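Local coordinates for cobalt-precorrin-5B C(1)-methyltransferase (Archaeoglobus fulgidus, PDB 1SR8), which probably catalyses the S-adenosyl-L-methionine-dependent methylation of C-1 in cobalt-precorrin-5B to give cobalt-precorrin-6A, a step of anaerobic cobalamin biosynthesis, at residues Y11-I16 with Y30-E34; I105-C111 with G155-P161; S114-F118 with I139-F143. The contacts are given in a common frame with arbitrary orientation. Residues are numbered along the deposited sequence.

Interaction 1 (Y11-I16 with Y30-E34); sequences YPEKWI and YILTE
Residues 11-16, a loop ahead of helix 21-26, lie against strand 30-33, an outer strand of a small antiparallel sheet. The loop enters extended at Tyr11 and Pro12, then turns through helical backbone angles at Glu13, Lys14 and Trp15, a turn closed by Trp15 N to Pro12 O at 2.8 Å. Nearest CA atoms are Tyr11 to Leu32 (7.3 Å) and Trp15 to Glu34 (5.2 Å), and no hydrogen bond joins the segments.

Leu32 (chi1 t, chi2 p) points into the loop, a branched aliphatic end suited to the gap between aromatic and aliphatic neighbours. Its CB sits off-centre over the Tyr11 ring, 4.1 Å from the centroid in a CH-pi contact. Leu32 CD1 is 3.6 Å from Trp15 O, and Leu32 CD2 is 4.1 Å from Trp15 CB and 3.6 Å from Ile16 CG1. Tyr11 (chi2 98°) and Trp15 (chi2 13°) both take chi1 m. The Trp15 indole covers the backbone at Thr33 and Glu34: Glu34 CA stands 3.7 Å from the centroid of the five-membered ring, squarely over its face, and Thr33 C is 3.4 Å from Trp15 CE3. Tyr11 reaches further back, its OH 3.7 Å from Ile31 CG2.

The Tyr11 hydroxyl is hydrogen-bonded to Asp4, and the Glu34 carboxylate forms a salt bridge with Lys203. Leu32 O, 3.2 Å from Tyr11 CE2, finds no hydrogen-bond partner in the model. Cohesion across this loop-on-strand contact therefore comes from apolar and CH-pi packing, with those two polar ends paired outside it and one carbonyl buried at a cost.

Interaction 2 (I105-C111 with G155-P161); sequences IFEAEVC and GVRISVP
This is an antiparallel pairing of two strands inside a mixed sheet, where strand 105-111 runs between strands 86-90 and 155-159. The strand directions make an angle of 151°, and the axes approach to 4.3 Å. Glu107-Ser159, Glu109-Arg157 and Cys111-Gly155 are the hydrogen-bonded pairs; Ala108-Ile158 and Val110-Val156 are non-hydrogen-bonded, with CA atoms 4.4 and 4.2 Å apart. Reciprocal bonds close each ring: Glu107 N to Ser159 O 2.7 Å and Ser159 N to Glu107 O 2.6 Å; Glu109 N to Arg157 O 2.9 Å and Arg157 N to Glu109 O 2.8 Å; Cys111 N to Gly155 O 2.7 Å and Gly155 N to Cys111 O 3.0 Å.

The pair is amphipathic. Ala108, Val110, Val156 and Ile158 lie on its apolar face, where small Ala108 meets Ala51 of helix 44-57; Glu107, Glu109 and Arg157 occupy the other, more polar face. Beyond the last bridge the second strand runs out into Val160 and Pro161. Phe106 (chi1 -90°) receives Val160 CG2 over its ring, 3.9 Å from the centroid, and its CD1 meets Ile158 CG2 at 3.9 Å. Glu107 (chi1 m, chi2 t) lays its CD 3.3 Å from Pro161 CG and carries its carboxylate to salt bridges with Arg120 and Arg88.

Interaction 3 (S114-F118 with I139-F143); sequences SGIFF and ILENF
Ile116, Phe143 and Ile139 carry most of this strand-to-helix contact. Strand 115-118 and the helical segment 139-143 run at 136° to each other, with axes 9.3 Å apart at their closest, and Ile116 and Leu140 have the nearest CA atoms, at 7.2 Å.

Ile116, with both chi angles m, points from the strand at three helix side chains. Its CD1 lies 3.3 Å from Phe143 CD1, its CG2 3.9 Å from Ile139 CG2, and its CG1 3.9 Å from Leu140 CD2; a beta-branched residue suits both the extended backbone and this broad helical surface. Phe143 (chi1 t) turns a ring face to the strand, over the Gly115 backbone and Ile116 CG1, which sits 4.2 Å from the centroid in a CH-pi contact. One helical turn earlier, Ile139 (chi1 m, chi2 t) also points to the strand, and its CD1 meets the ring edge of Phe118 at CE1, 3.9 Å away. At Gly115 (phi 135°, psi -174°) a CB would press on the preceding carbonyl and on the Phe117 ring.

The side-chain packing is apolar, and no hydrogen bond crosses the segments. Strand 115-118, an outermost strand, runs parallel to its neighbour 155-159; the chain joins them through helix 133-149, a beta-alpha-beta crossover whose helix packs on its own first strand. It lies on the face carrying Val156 and Ile158, beside helix 44-57, where Ile139 touches Ala48.

Overall arrangement
Interaction 1 lies apart, its centre 38 Å from that of interaction 2 and 37 Å from that of interaction 3, across the chain's centre from both. It is buried in the N-terminal region, whereas interaction 2 is partly buried and interaction 3 lies nearer the surface. The latter two share one sheet, and interaction 3 is nested in the chain between the strands of interaction 2. They touch: Ile158 N to Phe117 O (2.6 Å) and Val156 O to Phe117 N (2.8 Å) are probable hydrogen bonds. Interaction 2 is backbone pairing, interaction 3 apolar helix cover on one face at the edge strand, and interaction 1 aromatic packing of a loop on another sheet.

Interaction 1 (Y11-I16 with Y30-E34)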
ATOM      1  N   TYR A  11     -17.772   7.746  -4.799  1.00 35.06           N
ATOM      2  CA  TYR A  11     -17.350   8.563  -5.923  1.00 37.86           C
ATOM      3  C   TYR A  11     -18.550   9.348  -6.433  1.00 39.75           C
ATOM      4  O   TYR A  11     -19.653   8.805  -6.544  1.00 40.44           O
ATOM      5  CB  TYR A  11     -16.785   7.691  -7.052  1.00 37.14           C
ATOM      6  CG  TYR A  11     -15.404   7.130  -6.770  1.00 35.81           C
ATOM      7  CD1 TYR A  11     -15.235   5.832  -6.292  1.00 34.77           C
ATOM      8  CD2 TYR A  11     -14.264   7.908  -6.979  1.00 35.83           C
ATOM      9  CE1 TYR A  11     -13.966   5.320  -6.032  1.00 35.28           C
ATOM     10  CE2 TYR A  11     -12.992   7.409  -6.721  1.00 35.40           C
ATOM     11  CZ  TYR A  11     -12.849   6.117  -6.248  1.00 35.89           C
ATOM     12  OH  TYR A  11     -11.584   5.631  -5.984  1.00 37.75           O
ATOM     13  N   PRO A  12     -18.358  10.646  -6.727  1.00 41.24           N
ATOM     14  CA  PRO A  12     -19.447  11.487  -7.231  1.00 43.34           C
ATOM     15  C   PRO A  12     -20.077  10.797  -8.440  1.00 45.98           C
ATOM     16  O   PRO A  12     -19.381  10.484  -9.405  1.00 47.66           O
ATOM     17  CB  PRO A  12     -18.729  12.777  -7.610  1.00 41.16           C
ATOM     18  CG  PRO A  12     -17.636  12.847  -6.598  1.00 40.10           C
ATOM     19  CD  PRO A  12     -17.119  11.429  -6.580  1.00 40.15           C
ATOM     20  N   GLU A  13     -21.381  10.552  -8.394  1.00 48.57           N
ATOM     21  CA  GLU A  13     -22.039   9.873  -9.504  1.00 50.75           C
ATOM     22  C   GLU A  13     -21.826  10.549 -10.855  1.00 49.76           C
ATOM     23  O   GLU A  13     -21.904   9.907 -11.895  1.00 50.32           O
ATOM     24  CB  GLU A  13     -23.537   9.741  -9.250  1.00 53.81           C
ATOM     25  CG  GLU A  13     -24.224   8.918 -10.323  1.00 58.85           C
ATOM     26  CD  GLU A  13     -25.730   8.960 -10.226  1.00 61.49           C
ATOM     27  OE1 GLU A  13     -26.303  10.069 -10.349  1.00 63.97           O
ATOM     28  OE2 GLU A  13     -26.334   7.879 -10.032  1.00 62.26           O
ATOM     29  N   LYS A  14     -21.556  11.846 -10.839  1.00 50.10           N
ATOM     30  CA  LYS A  14     -21.340  12.584 -12.073  1.00 50.79           C
ATOM     31  C   LYS A  14     -19.945  12.369 -12.673  1.00 51.15           C
ATOM     32  O   LYS A  14     -19.655  12.846 -13.776  1.00 52.09           O
ATOM     33  CB  LYS A  14     -21.584  14.072 -11.823  1.00 51.40           C
ATOM     34  CG  LYS A  14     -20.837  14.630 -10.631  1.00 52.60           C
ATOM     35  CD  LYS A  14     -21.162  16.099 -10.433  1.00 54.64           C
ATOM     36  CE  LYS A  14     -20.281  16.713  -9.357  1.00 56.69           C
ATOM     37  NZ  LYS A  14     -20.543  18.171  -9.193  1.00 58.36           N
ATOM     38  N   TRP A  15     -19.088  11.651 -11.946  1.00 50.69           N
ATOM     39  CA  TRP A  15     -17.719  11.355 -12.390  1.00 48.44           C
ATOM     40  C   TRP A  15     -17.707  10.033 -13.137  1.00 47.75           C
ATOM     41  O   TRP A  15     -16.805   9.752 -13.934  1.00 47.09           O
ATOM     42  CB  TRP A  15     -16.783  11.237 -11.185  1.00 47.32           C
ATOM     43  CG  TRP A  15     -16.491  12.531 -10.484  1.00 46.35           C
ATOM     44  CD1 TRP A  15     -17.146  13.722 -10.632  1.00 45.52           C
ATOM     45  CD2 TRP A  15     -15.470  12.753  -9.508  1.00 45.85           C
ATOM     46  NE1 TRP A  15     -16.593  14.670  -9.811  1.00 45.03           N
ATOM     47  CE2 TRP A  15     -15.561  14.103  -9.110  1.00 45.59           C
ATOM     48  CE3 TRP A  15     -14.483  11.940  -8.932  1.00 43.71           C
ATOM     49  CZ2 TRP A  15     -14.699  14.663  -8.157  1.00 45.31           C
ATOM     50  CZ3 TRP A  15     -13.629  12.496  -7.986  1.00 43.25           C
ATOM     51  CH2 TRP A  15     -13.743  13.845  -7.609  1.00 44.14           C
ATOM     52  N   ILE A  16     -18.717   9.222 -12.847  1.00 47.74           N
ATOM     53  CA  ILE A  16     -18.872   7.914 -13.451  1.00 47.81           C
ATOM     54  C   ILE A  16     -19.558   8.042 -14.796  1.00 49.96           C
ATOM     55  O   ILE A  16     -20.774   8.223 -14.886  1.00 50.61           O
ATOM     56  CB  ILE A  16     -19.705   6.992 -12.559  1.00 46.34           C
ATOM     57  CG1 ILE A  16     -19.208   7.100 -11.114  1.00 46.26           C
ATOM     58  CG2 ILE A  16     -19.604   5.560 -13.066  1.00 45.47           C
ATOM     59  CD1 ILE A  16     -19.962   6.241 -10.123  1.00 46.32           C
ATOM     60  N   TYR A  30      -7.745   1.429  -9.498  1.00 27.89           N
ATOM     61  CA  TYR A  30      -8.079   2.735 -10.044  1.00 27.90           C
ATOM     62  C   TYR A  30      -8.870   3.637  -9.111  1.00 28.02           C
ATOM     63  O   TYR A  30      -9.826   3.204  -8.456  1.00 26.11           O
ATOM     64  CB  TYR A  30      -8.866   2.594 -11.344  1.00 31.92           C
ATOM     65  CG  TYR A  30      -8.121   1.880 -12.439  1.00 35.13           C
ATOM     66  CD1 TYR A  30      -8.079   0.489 -12.480  1.00 36.08           C
ATOM     67  CD2 TYR A  30      -7.430   2.594 -13.415  1.00 35.60           C
ATOM     68  CE1 TYR A  30      -7.367  -0.175 -13.463  1.00 37.44           C
ATOM     69  CE2 TYR A  30      -6.711   1.940 -14.404  1.00 37.05           C
ATOM     70  CZ  TYR A  30      -6.681   0.556 -14.419  1.00 38.31           C
ATOM     71  OH  TYR A  30      -5.937  -0.110 -15.369  1.00 40.90           O
ATOM     72  N   ILE A  31      -8.441   4.897  -9.062  1.00 28.11           N
ATOM     73  CA  ILE A  31      -9.103   5.940  -8.292  1.00 28.65           C
ATOM     74  C   ILE A  31      -9.715   6.855  -9.355  1.00 31.44           C
ATOM     75  O   ILE A  31      -9.009   7.554 -10.085  1.00 31.39           O
ATOM     76  CB  ILE A  31      -8.127   6.787  -7.450  1.00 26.04           C
ATOM     77  CG1 ILE A  31      -7.496   5.943  -6.344  1.00 25.57           C
ATOM     78  CG2 ILE A  31      -8.873   7.958  -6.838  1.00 24.07           C
ATOM     79  CD1 ILE A  31      -6.555   6.726  -5.452  1.00 23.24           C
ATOM     80  N   LEU A  32     -11.032   6.829  -9.454  1.00 33.20           N
ATOM     81  CA  LEU A  32     -11.735   7.643 -10.427  1.00 35.09           C
ATOM     82  C   LEU A  32     -11.638   9.115 -10.049  1.00 35.91           C
ATOM     83  O   LEU A  32     -11.761   9.471  -8.879  1.00 34.04           O
ATOM     84  CB  LEU A  32     -13.194   7.191 -10.479  1.00 35.41           C
ATOM     85  CG  LEU A  32     -14.247   8.001 -11.222  1.00 38.48           C
ATOM     86  CD1 LEU A  32     -13.926   8.074 -12.704  1.00 39.89           C
ATOM     87  CD2 LEU A  32     -15.591   7.333 -11.002  1.00 39.02           C
ATOM     88  N   THR A  33     -11.380   9.964 -11.040  1.00 37.90           N
ATOM     89  CA  THR A  33     -11.301  11.400 -10.804  1.00 39.46           C
ATOM     90  C   THR A  33     -12.368  12.117 -11.628  1.00 41.54           C
ATOM     91  O   THR A  33     -13.126  11.495 -12.384  1.00 39.90           O
ATOM     92  CB  THR A  33      -9.925  11.996 -11.182  1.00 38.67           C
ATOM     93  OG1 THR A  33      -9.792  12.046 -12.607  1.00 40.72           O
ATOM     94  CG2 THR A  33      -8.807  11.155 -10.600  1.00 39.28           C
ATOM     95  N   GLU A  34     -12.413  13.434 -11.465  1.00 44.33           N
ATOM     96  CA  GLU A  34     -13.370  14.287 -12.163  1.00 47.19           C
ATOM     97  C   GLU A  34     -13.252  14.084 -13.679  1.00 48.42           C
ATOM     98  O   GLU A  34     -14.257  14.031 -14.393  1.00 48.63           O
ATOM     99  CB  GLU A  34     -13.091  15.747 -11.790  1.00 47.41           C
ATOM    100  CG  GLU A  34     -14.294  16.666 -11.826  1.00 49.58           C
ATOM    101  CD  GLU A  34     -14.032  17.983 -11.109  1.00 50.24           C
ATOM    102  OE1 GLU A  34     -13.057  18.673 -11.468  1.00 52.16           O
ATOM    103  OE2 GLU A  34     -14.799  18.327 -10.186  1.00 50.64           O
TER

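Interaction 2 (I105-C111 with G155-P161)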
ATOM      1  N   ILE A 105      12.858  -4.953  -8.878  1.00 25.37           N
ATOM      2  CA  ILE A 105      12.592  -6.362  -9.131  1.00 25.01           C
ATOM      3  C   ILE A 105      12.601  -7.259  -7.899  1.00 24.93           C
ATOM      4  O   ILE A 105      13.461  -7.145  -7.024  1.00 23.65           O
ATOM      5  CB  ILE A 105      13.609  -6.953 -10.128  1.00 25.41           C
ATOM      6  CG1 ILE A 105      13.382  -6.375 -11.525  1.00 26.00           C
ATOM      7  CG2 ILE A 105      13.486  -8.465 -10.161  1.00 24.84           C
ATOM      8  CD1 ILE A 105      12.100  -6.834 -12.169  1.00 26.57           C
ATOM      9  N   PHE A 106      11.629  -8.164  -7.860  1.00 24.83           N
ATOM     10  CA  PHE A 106      11.503  -9.152  -6.792  1.00 25.09           C
ATOM     11  C   PHE A 106      11.682 -10.523  -7.424  1.00 24.71           C
ATOM     12  O   PHE A 106      11.055 -10.831  -8.436  1.00 25.05           O
ATOM     13  CB  PHE A 106      10.119  -9.086  -6.133  1.00 22.92           C
ATOM     14  CG  PHE A 106      10.049  -8.142  -4.970  1.00 22.16           C
ATOM     15  CD1 PHE A 106      10.086  -8.623  -3.669  1.00 19.71           C
ATOM     16  CD2 PHE A 106       9.975  -6.772  -5.174  1.00 20.89           C
ATOM     17  CE1 PHE A 106      10.052  -7.748  -2.586  1.00 20.23           C
ATOM     18  CE2 PHE A 106       9.940  -5.895  -4.102  1.00 20.06           C
ATOM     19  CZ  PHE A 106       9.980  -6.382  -2.808  1.00 20.52           C
ATOM     20  N   GLU A 107      12.549 -11.341  -6.839  1.00 26.26           N
ATOM     21  CA  GLU A 107      12.765 -12.684  -7.357  1.00 27.32           C
ATOM     22  C   GLU A 107      12.344 -13.698  -6.305  1.00 26.76           C
ATOM     23  O   GLU A 107      12.573 -13.503  -5.107  1.00 24.33           O
ATOM     24  CB  GLU A 107      14.235 -12.916  -7.712  1.00 28.33           C
ATOM     25  CG  GLU A 107      14.826 -11.935  -8.693  1.00 32.11           C
ATOM     26  CD  GLU A 107      16.169 -12.408  -9.220  1.00 36.00           C
ATOM     27  OE1 GLU A 107      16.957 -12.969  -8.426  1.00 36.87           O
ATOM     28  OE2 GLU A 107      16.440 -12.213 -10.424  1.00 37.44           O
ATOM     29  N   ALA A 108      11.724 -14.778  -6.771  1.00 27.43           N
ATOM     30  CA  ALA A 108      11.269 -15.857  -5.903  1.00 29.24           C
ATOM     31  C   ALA A 108      11.755 -17.179  -6.474  1.00 29.78           C
ATOM     32  O   ALA A 108      11.624 -17.441  -7.677  1.00 30.10           O
ATOM     33  CB  ALA A 108       9.747 -15.861  -5.805  1.00 28.50           C
ATOM     34  N   GLU A 109      12.306 -18.014  -5.607  1.00 29.41           N
ATOM     35  CA  GLU A 109      12.822 -19.304  -6.029  1.00 31.29           C
ATOM     36  C   GLU A 109      12.289 -20.406  -5.122  1.00 28.71           C
ATOM     37  O   GLU A 109      12.379 -20.286  -3.903  1.00 27.67           O
ATOM     38  CB  GLU A 109      14.352 -19.280  -5.961  1.00 34.35           C
ATOM     39  CG  GLU A 109      15.026 -20.553  -6.422  1.00 40.32           C
ATOM     40  CD  GLU A 109      15.586 -20.433  -7.826  1.00 44.17           C
ATOM     41  OE1 GLU A 109      15.223 -21.267  -8.689  1.00 44.50           O
ATOM     42  OE2 GLU A 109      16.394 -19.502  -8.057  1.00 46.12           O
ATOM     43  N   VAL A 110      11.732 -21.463  -5.712  1.00 28.62           N
ATOM     44  CA  VAL A 110      11.220 -22.587  -4.927  1.00 30.61           C
ATOM     45  C   VAL A 110      12.420 -23.343  -4.380  1.00 32.28           C
ATOM     46  O   VAL A 110      13.414 -23.517  -5.078  1.00 33.85           O
ATOM     47  CB  VAL A 110      10.367 -23.592  -5.773  1.00 29.48           C
ATOM     48  CG1 VAL A 110       9.155 -22.901  -6.367  1.00 26.64           C
ATOM     49  CG2 VAL A 110      11.217 -24.224  -6.860  1.00 28.98           C
ATOM     50  N   CYS A 111      12.342 -23.778  -3.130  1.00 33.38           N
ATOM     51  CA  CYS A 111      13.444 -24.519  -2.544  1.00 34.61           C
ATOM     52  C   CYS A 111      12.935 -25.780  -1.856  1.00 34.55           C
ATOM     53  O   CYS A 111      11.725 -25.987  -1.752  1.00 35.07           O
ATOM     54  CB  CYS A 111      14.249 -23.621  -1.580  1.00 35.61           C
ATOM     55  SG  CYS A 111      13.403 -22.878  -0.169  1.00 38.10           S
ATOM     56  N   GLY A 155       9.307 -24.859  -0.317  1.00 22.36           N
ATOM     57  CA  GLY A 155       9.227 -23.486   0.154  1.00 22.98           C
ATOM     58  C   GLY A 155       9.718 -22.526  -0.912  1.00 22.62           C
ATOM     59  O   GLY A 155      10.007 -22.942  -2.032  1.00 22.04           O
ATOM     60  N   VAL A 156       9.797 -21.240  -0.590  1.00 23.21           N
ATOM     61  CA  VAL A 156      10.297 -20.268  -1.560  1.00 23.67           C
ATOM     62  C   VAL A 156      11.158 -19.227  -0.862  1.00 24.00           C
ATOM     63  O   VAL A 156      10.910 -18.866   0.291  1.00 23.37           O
ATOM     64  CB  VAL A 156       9.160 -19.516  -2.320  1.00 24.26           C
ATOM     65  CG1 VAL A 156       8.125 -20.494  -2.857  1.00 23.30           C
ATOM     66  CG2 VAL A 156       8.518 -18.504  -1.417  1.00 28.15           C
ATOM     67  N   ARG A 157      12.202 -18.776  -1.548  1.00 24.57           N
ATOM     68  CA  ARG A 157      13.055 -17.736  -0.995  1.00 25.11           C
ATOM     69  C   ARG A 157      12.789 -16.522  -1.874  1.00 24.54           C
ATOM     70  O   ARG A 157      12.862 -16.602  -3.105  1.00 23.99           O
ATOM     71  CB  ARG A 157      14.536 -18.134  -1.043  1.00 26.33           C
ATOM     72  CG  ARG A 157      15.505 -17.015  -0.632  1.00 30.62           C
ATOM     73  CD  ARG A 157      16.821 -17.575  -0.065  1.00 35.90           C
ATOM     74  NE  ARG A 157      17.253 -18.768  -0.791  1.00 41.17           N
ATOM     75  CZ  ARG A 157      17.500 -18.792  -2.099  1.00 42.70           C
ATOM     76  NH1 ARG A 157      17.373 -17.682  -2.826  1.00 42.77           N
ATOM     77  NH2 ARG A 157      17.826 -19.937  -2.688  1.00 41.27           N
ATOM     78  N   ILE A 158      12.436 -15.413  -1.232  1.00 23.17           N
ATOM     79  CA  ILE A 158      12.139 -14.170  -1.932  1.00 22.62           C
ATOM     80  C   ILE A 158      13.346 -13.239  -1.808  1.00 23.29           C
ATOM     81  O   ILE A 158      13.841 -13.003  -0.704  1.00 23.03           O
ATOM     82  CB  ILE A 158      10.886 -13.495  -1.321  1.00 21.67           C
ATOM     83  CG1 ILE A 158       9.685 -14.448  -1.431  1.00 20.02           C
ATOM     84  CG2 ILE A 158      10.633 -12.153  -2.006  1.00 19.55           C
ATOM     85  CD1 ILE A 158       8.448 -13.982  -0.696  1.00 21.85           C
ATOM     86  N   SER A 159      13.824 -12.725  -2.942  1.00 23.75           N
ATOM     87  CA  SER A 159      14.987 -11.838  -2.952  1.00 26.02           C
ATOM     88  C   SER A 159      14.772 -10.591  -3.791  1.00 24.77           C
ATOM     89  O   SER A 159      13.901 -10.551  -4.657  1.00 23.93           O
ATOM     90  CB  SER A 159      16.221 -12.568  -3.497  1.00 27.28           C
ATOM     91  OG  SER A 159      16.546 -13.695  -2.705  1.00 36.16           O
ATOM     92  N   VAL A 160      15.600  -9.585  -3.531  1.00 25.17           N
ATOM     93  CA  VAL A 160      15.550  -8.320  -4.255  1.00 25.31           C
ATOM     94  C   VAL A 160      16.976  -7.998  -4.743  1.00 26.75           C
ATOM     95  O   VAL A 160      17.778  -7.395  -4.027  1.00 25.80           O
ATOM     96  CB  VAL A 160      15.023  -7.197  -3.339  1.00 21.99           C
ATOM     97  CG1 VAL A 160      14.792  -5.930  -4.142  1.00 21.14           C
ATOM     98  CG2 VAL A 160      13.741  -7.657  -2.659  1.00 19.31           C
ATOM     99  N   PRO A 161      17.303  -8.409  -5.978  1.00 29.27           N
ATOM    100  CA  PRO A 161      18.607  -8.205  -6.619  1.00 30.12           C
ATOM    101  C   PRO A 161      19.279  -6.850  -6.393  1.00 32.48           C
ATOM    102  O   PRO A 161      20.477  -6.799  -6.106  1.00 33.66           O
ATOM    103  CB  PRO A 161      18.305  -8.469  -8.084  1.00 29.14           C
ATOM    104  CG  PRO A 161      17.288  -9.564  -8.001  1.00 29.86           C
ATOM    105  CD  PRO A 161      16.367  -9.081  -6.900  1.00 28.82           C
TER

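Interaction 3 (S114-F118 with I139-F143)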
ATOM      1  N   SER A 114      10.583 -26.425   3.276  1.00 33.63           N
ATOM      2  CA  SER A 114       9.282 -25.763   3.312  1.00 33.74           C
ATOM      3  C   SER A 114       9.221 -24.489   4.149  1.00 32.10           C
ATOM      4  O   SER A 114       9.748 -24.434   5.258  1.00 32.56           O
ATOM      5  CB  SER A 114       8.229 -26.744   3.806  1.00 34.00           C
ATOM      6  OG  SER A 114       8.723 -27.443   4.926  1.00 36.99           O
ATOM      7  N   GLY A 115       8.552 -23.474   3.606  1.00 29.85           N
ATOM      8  CA  GLY A 115       8.418 -22.206   4.298  1.00 26.86           C
ATOM      9  C   GLY A 115       8.675 -21.023   3.378  1.00 24.73           C
ATOM     10  O   GLY A 115       8.851 -21.196   2.168  1.00 23.00           O
ATOM     11  N   ILE A 116       8.693 -19.826   3.965  1.00 23.87           N
ATOM     12  CA  ILE A 116       8.929 -18.573   3.244  1.00 22.43           C
ATOM     13  C   ILE A 116      10.218 -17.956   3.769  1.00 22.57           C
ATOM     14  O   ILE A 116      10.321 -17.640   4.952  1.00 23.21           O
ATOM     15  CB  ILE A 116       7.785 -17.553   3.478  1.00 21.53           C
ATOM     16  CG1 ILE A 116       6.481 -18.063   2.857  1.00 22.43           C
ATOM     17  CG2 ILE A 116       8.184 -16.191   2.928  1.00 18.94           C
ATOM     18  CD1 ILE A 116       6.561 -18.290   1.363  1.00 25.35           C
ATOM     19  N   PHE A 117      11.192 -17.763   2.892  1.00 22.68           N
ATOM     20  CA  PHE A 117      12.467 -17.204   3.314  1.00 22.45           C
ATOM     21  C   PHE A 117      12.809 -15.972   2.501  1.00 22.75           C
ATOM     22  O   PHE A 117      12.384 -15.837   1.349  1.00 22.16           O
ATOM     23  CB  PHE A 117      13.554 -18.271   3.164  1.00 21.97           C
ATOM     24  CG  PHE A 117      13.156 -19.609   3.738  1.00 22.87           C
ATOM     25  CD1 PHE A 117      13.060 -19.789   5.118  1.00 20.10           C
ATOM     26  CD2 PHE A 117      12.814 -20.672   2.895  1.00 23.22           C
ATOM     27  CE1 PHE A 117      12.625 -21.007   5.653  1.00 21.03           C
ATOM     28  CE2 PHE A 117      12.378 -21.893   3.416  1.00 22.15           C
ATOM     29  CZ  PHE A 117      12.284 -22.060   4.799  1.00 21.06           C
ATOM     30  N   PHE A 118      13.579 -15.077   3.113  1.00 22.76           N
ATOM     31  CA  PHE A 118      13.986 -13.833   2.474  1.00 23.39           C
ATOM     32  C   PHE A 118      15.501 -13.776   2.297  1.00 24.26           C
ATOM     33  O   PHE A 118      16.252 -13.924   3.262  1.00 22.76           O
ATOM     34  CB  PHE A 118      13.484 -12.664   3.323  1.00 22.61           C
ATOM     35  CG  PHE A 118      11.991 -12.658   3.491  1.00 21.58           C
ATOM     36  CD1 PHE A 118      11.170 -12.176   2.475  1.00 20.51           C
ATOM     37  CD2 PHE A 118      11.403 -13.219   4.619  1.00 23.07           C
ATOM     38  CE1 PHE A 118       9.777 -12.260   2.576  1.00 21.35           C
ATOM     39  CE2 PHE A 118      10.009 -13.310   4.733  1.00 23.26           C
ATOM     40  CZ  PHE A 118       9.195 -12.830   3.707  1.00 21.53           C
ATOM     41  N   ILE A 139       1.974 -12.567   2.461  1.00 16.11           N
ATOM     42  CA  ILE A 139       2.825 -13.515   1.753  1.00 15.91           C
ATOM     43  C   ILE A 139       2.506 -14.939   2.186  1.00 16.58           C
ATOM     44  O   ILE A 139       2.330 -15.817   1.349  1.00 16.50           O
ATOM     45  CB  ILE A 139       4.311 -13.214   2.003  1.00 17.90           C
ATOM     46  CG1 ILE A 139       4.645 -11.816   1.472  1.00 19.41           C
ATOM     47  CG2 ILE A 139       5.179 -14.257   1.310  1.00 17.38           C
ATOM     48  CD1 ILE A 139       6.070 -11.370   1.746  1.00 21.09           C
ATOM     49  N   LEU A 140       2.413 -15.167   3.494  1.00 18.20           N
ATOM     50  CA  LEU A 140       2.108 -16.501   4.008  1.00 19.28           C
ATOM     51  C   LEU A 140       0.780 -16.990   3.500  1.00 18.37           C
ATOM     52  O   LEU A 140       0.626 -18.153   3.170  1.00 18.91           O
ATOM     53  CB  LEU A 140       2.062 -16.506   5.530  1.00 21.72           C
ATOM     54  CG  LEU A 140       3.392 -16.666   6.253  1.00 26.90           C
ATOM     55  CD1 LEU A 140       3.143 -16.590   7.769  1.00 28.65           C
ATOM     56  CD2 LEU A 140       4.031 -18.007   5.855  1.00 26.63           C
ATOM     57  N   GLU A 141      -0.190 -16.090   3.467  1.00 17.74           N
ATOM     58  CA  GLU A 141      -1.525 -16.419   3.003  1.00 18.16           C
ATOM     59  C   GLU A 141      -1.488 -16.936   1.563  1.00 17.34           C
ATOM     60  O   GLU A 141      -2.063 -17.975   1.238  1.00 17.90           O
ATOM     61  CB  GLU A 141      -2.413 -15.177   3.092  1.00 18.90           C
ATOM     62  CG  GLU A 141      -3.847 -15.477   2.766  1.00 27.61           C
ATOM     63  CD  GLU A 141      -4.747 -14.275   2.874  1.00 32.22           C
ATOM     64  OE1 GLU A 141      -5.976 -14.476   2.818  1.00 36.92           O
ATOM     65  OE2 GLU A 141      -4.241 -13.138   3.002  1.00 35.63           O
ATOM     66  N   ASN A 142      -0.805 -16.200   0.698  1.00 17.00           N
ATOM     67  CA  ASN A 142      -0.689 -16.580  -0.697  1.00 16.67           C
ATOM     68  C   ASN A 142       0.120 -17.853  -0.853  1.00 17.10           C
ATOM     69  O   ASN A 142      -0.142 -18.655  -1.752  1.00 18.07           O
ATOM     70  CB  ASN A 142      -0.046 -15.441  -1.482  1.00 16.87           C
ATOM     71  CG  ASN A 142      -1.013 -14.305  -1.736  1.00 18.02           C
ATOM     72  OD1 ASN A 142      -1.958 -14.449  -2.517  1.00 18.48           O
ATOM     73  ND2 ASN A 142      -0.795 -13.174  -1.069  1.00 15.41           N
ATOM     74  N   PHE A 143       1.108 -18.031   0.020  1.00 18.19           N
ATOM     75  CA  PHE A 143       1.958 -19.223   0.002  1.00 18.14           C
ATOM     76  C   PHE A 143       1.108 -20.460   0.298  1.00 17.79           C
ATOM     77  O   PHE A 143       1.225 -21.489  -0.376  1.00 18.06           O
ATOM     78  CB  PHE A 143       3.076 -19.095   1.049  1.00 20.57           C
ATOM     79  CG  PHE A 143       3.881 -20.361   1.240  1.00 21.94           C
ATOM     80  CD1 PHE A 143       4.771 -20.795   0.260  1.00 23.71           C
ATOM     81  CD2 PHE A 143       3.713 -21.143   2.380  1.00 21.57           C
ATOM     82  CE1 PHE A 143       5.479 -21.992   0.410  1.00 22.27           C
ATOM     83  CE2 PHE A 143       4.416 -22.340   2.539  1.00 22.09           C
ATOM     84  CZ  PHE A 143       5.298 -22.763   1.553  1.00 22.41           C
TER